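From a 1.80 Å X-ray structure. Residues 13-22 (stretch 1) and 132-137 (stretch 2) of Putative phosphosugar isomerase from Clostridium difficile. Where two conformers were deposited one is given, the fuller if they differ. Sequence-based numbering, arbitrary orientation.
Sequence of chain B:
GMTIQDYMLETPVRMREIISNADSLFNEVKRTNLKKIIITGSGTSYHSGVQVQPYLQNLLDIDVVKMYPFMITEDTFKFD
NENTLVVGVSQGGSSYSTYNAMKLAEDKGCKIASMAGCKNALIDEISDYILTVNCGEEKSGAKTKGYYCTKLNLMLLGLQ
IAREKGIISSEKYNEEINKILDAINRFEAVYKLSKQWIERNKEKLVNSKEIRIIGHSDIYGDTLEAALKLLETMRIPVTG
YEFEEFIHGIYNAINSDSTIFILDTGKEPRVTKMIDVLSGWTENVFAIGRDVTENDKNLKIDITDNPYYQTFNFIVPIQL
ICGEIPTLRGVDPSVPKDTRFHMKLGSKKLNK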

# COMPACT_ATOMS: atom_id res chain seq x y z
N VAL B 13 6.77 -7.73 36.67
CA VAL B 13 8.07 -8.06 36.01
C VAL B 13 8.70 -9.31 36.67
O VAL B 13 9.11 -10.26 36.01
N ARG B 14 8.69 -9.34 37.99
CA ARG B 14 9.24 -10.47 38.75
C ARG B 14 8.44 -11.74 38.51
O ARG B 14 9.02 -12.82 38.35
N MSE B 15 7.11 -11.62 38.45
CA MSE B 15 6.25 -12.80 38.24
C MSE B 15 6.52 -13.46 36.89
O MSE B 15 6.63 -14.69 36.80
N ARG B 16 6.66 -12.65 35.87
CA ARG B 16 6.97 -13.14 34.52
C ARG B 16 8.34 -13.83 34.46
O ARG B 16 8.48 -14.84 33.75
N GLU B 17 9.32 -13.33 35.21
CA GLU B 17 10.64 -13.95 35.31
C GLU B 17 10.59 -15.33 35.97
O GLU B 17 11.27 -16.30 35.54
N ILE B 18 9.78 -15.41 37.02
CA ILE B 18 9.56 -16.64 37.74
C ILE B 18 8.92 -17.69 36.85
O ILE B 18 9.33 -18.83 36.86
N ILE B 19 7.90 -17.30 36.10
CA ILE B 19 7.24 -18.18 35.14
C ILE B 19 8.26 -18.73 34.11
O ILE B 19 8.33 -19.93 33.90
N SER B 20 9.08 -17.85 33.52
CA SER B 20 10.10 -18.29 32.56
C SER B 20 11.19 -19.19 33.16
O SER B 20 11.79 -19.96 32.42
N ASN B 21 11.44 -19.10 34.46
CA ASN B 21 12.46 -19.91 35.14
C ASN B 21 11.90 -21.18 35.76
O ASN B 21 12.67 -21.94 36.39
N ALA B 22 10.61 -21.44 35.59
CA ALA B 22 9.94 -22.56 36.27
C ALA B 22 10.44 -23.93 35.85
O ALA B 22 10.57 -24.82 36.70
N THR B 132 13.53 -21.36 45.71
CA THR B 132 13.65 -19.93 45.97
C THR B 132 12.62 -19.11 45.19
O THR B 132 12.42 -19.34 44.00
N VAL B 133 11.95 -18.21 45.90
CA VAL B 133 11.01 -17.29 45.29
C VAL B 133 11.91 -16.15 44.82
O VAL B 133 12.37 -15.35 45.63
N ASN B 134 12.15 -16.05 43.51
CA ASN B 134 13.08 -15.05 42.98
C ASN B 134 12.44 -13.70 42.70
O ASN B 134 12.43 -13.24 41.57
N CYS B 135 11.92 -13.08 43.76
CA CYS B 135 11.25 -11.78 43.68
C CYS B 135 12.18 -10.58 43.95
O CYS B 135 11.77 -9.41 43.79
N GLY B 136 13.42 -10.84 44.35
CA GLY B 136 14.39 -9.78 44.67
C GLY B 136 14.16 -9.34 46.11
O GLY B 136 13.18 -9.75 46.75
N GLU B 137 15.03 -8.49 46.63
CA GLU B 137 14.90 -8.02 47.99
C GLU B 137 13.68 -7.11 48.18
O GLU B 137 13.32 -6.34 47.30

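No direct hydrogen bond joins these two stretches; the polar links between them run through two waters, each held by one residue of stretch 1 and by Asn134. Water 1 donates to Glu17 OE1 at 2.8 Å and to Asn134 O at 2.7 Å, and so ties a carboxylate to a backbone carbonyl. Water 2 accepts from Asn21 ND2 at 2.8 Å and donates to Asn134 OD1 at 2.7 Å. Asn21 ND2 and Asn134 OD1 stand 3.8 Å apart, too far for a direct hydrogen bond, and water 2 bridges them.

The closest backbone approaches are between the CA atoms of Arg14 and Cys135, 5.5 Å apart, and those of Ile18 and Asn134, 6.5 Å apart, where a helix running through residues 13-20 meets an irregular segment. Arg14, Glu17, Ile18 and Asn21 have CA-to-CB bonds directed toward stretch 2. Glu17 nevertheless makes no direct contact, its side chain coming no nearer than 4.7 Å, and is linked through water 1. Met15, a selenomethionine, points away and makes no contact. The total buried surface is modest, 271 Å² summed over both sides.

Arg14 packs along residues 134-136. Its chi1 and chi2 are both m (-74° and -60°), after which chi3 is t, and this bend lays the chain along the backbone of those residues. Arg14 CD comes within 3.8 Å of Asn134 O, while Cys135 C and Gly136 CA lie over one face of the guanidinium, with Arg14 NH2 4.0 Å from Gly136 CA. Although Arg14 NE is 3.3 Å from Cys135 O, the angle is too poor for a hydrogen bond, and NE is satisfied elsewhere in the structure. Arg14 NH1 instead donates to Glu17 OE1 at 3.2 Å with an N-H...acceptor angle of 137°, a salt bridge within the helix. Glu17 (chi1 m, chi2 t) thus presents the same oxygen to both Arg14 and water 1.

Gly136 leaves room for this arrangement. An ideal CB would point toward the helix and fall 2.8 Å from Arg14 NH2, a clash, and the positive phi of 84° by itself also favours glycine.

Ile18 supplies the apolar part of the contact. With chi1 m and chi2 t, Ile18 places CG1 4.0 Å from Asn134 O and 4.4 Å from Asn134 CB, and Ile18 CD1 4.4 Å from both Val133 CG1 and Cys135 N. These are loose van der Waals distances. Ile18 meets both backbone and side-chain atoms; Val133 (chi1 t) and Cys135 (chi1 p) direct their CA-to-CB bonds away from the helix.

Asn134 has the largest covered area in stretch 2, 65 Å², and takes part in both water bridges. Its CA-to-CB bond runs sideways, and chi1 m with chi2 at 125° places OD1 where water 2 can donate to it. Asn21, with chi1 t and chi2 at 51°, brings ND2 to the same water near the C-terminal end of stretch 1.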

# COMPACT_ATOMS: atom_id res chain seq x y z
CB VAL B 13 9.06 -6.84 36.02
CG1 VAL B 13 10.42 -7.20 35.43
CG2 VAL B 13 8.46 -5.67 35.28
CB ARG B 14 9.33 -10.17 40.26
CG ARG B 14 10.46 -9.21 40.66
CD ARG B 14 11.85 -9.73 40.28
NE ARG B 14 12.90 -8.84 40.76
CZ ARG B 14 14.20 -9.02 40.58
NH1 ARG B 14 14.68 -10.07 39.92
NH2 ARG B 14 15.05 -8.12 41.08
CB MSE B 15 4.78 -12.42 38.41
CG MSE B 15 4.40 -12.05 39.84
SE MSE B 15 2.47 -11.79 40.05
CE MSE B 15 1.93 -13.70 39.69
CB ARG B 16 6.94 -12.01 33.52
CG ARG B 16 5.56 -11.51 33.28
CD ARG B 16 5.61 -10.24 32.56
NE ARG B 16 4.27 -9.71 32.48
CZ ARG B 16 3.98 -8.42 32.43
NH1 ARG B 16 4.93 -7.51 32.47
NH2 ARG B 16 2.71 -8.07 32.36
CB GLU B 17 11.62 -13.09 36.09
CG GLU B 17 12.00 -11.82 35.36
CD GLU B 17 12.83 -10.88 36.21
OE1 GLU B 17 12.98 -11.15 37.42
OE2 GLU B 17 13.28 -9.84 35.66
CB ILE B 18 8.77 -16.38 39.03
CG1 ILE B 18 9.67 -15.60 40.01
CG2 ILE B 18 8.31 -17.73 39.65
CD1 ILE B 18 8.93 -15.12 41.26
CB ILE B 19 6.04 -17.44 34.48
CG1 ILE B 19 4.86 -17.42 35.45
CG2 ILE B 19 5.60 -18.08 33.14
CD1 ILE B 19 3.73 -16.41 35.07
CB SER B 20 10.77 -17.10 31.88
OG SER B 20 9.81 -16.35 31.17
CB ASN B 21 13.10 -19.09 36.26
CG ASN B 21 14.35 -19.75 36.84
OD1 ASN B 21 15.26 -20.15 36.10
ND2 ASN B 21 14.41 -19.85 38.17
CB ALA B 22 8.44 -22.51 36.08
CB THR B 132 15.05 -19.44 45.59
OG1 THR B 132 16.03 -20.35 46.15
CG2 THR B 132 15.29 -18.02 46.09
CB VAL B 133 9.93 -16.79 46.28
CG1 VAL B 133 9.01 -15.77 45.58
CG2 VAL B 133 9.14 -17.96 46.82
CB ASN B 134 13.76 -15.61 41.71
CG ASN B 134 14.62 -16.81 42.02
OD1 ASN B 134 14.45 -17.88 41.42
ND2 ASN B 134 15.52 -16.66 42.99
CB CYS B 135 10.08 -11.78 44.67
SG CYS B 135 10.60 -12.02 46.35
CB GLU B 137 16.18 -7.37 48.53
CG GLU B 137 16.61 -6.00 48.03
CD GLU B 137 17.87 -5.49 48.81
OE1 GLU B 137 17.83 -5.44 50.06
OE2 GLU B 137 18.90 -5.14 48.17
O HOH W 1 13.28 -13.39 39.03
O HOH W 2 12.50 -18.52 39.65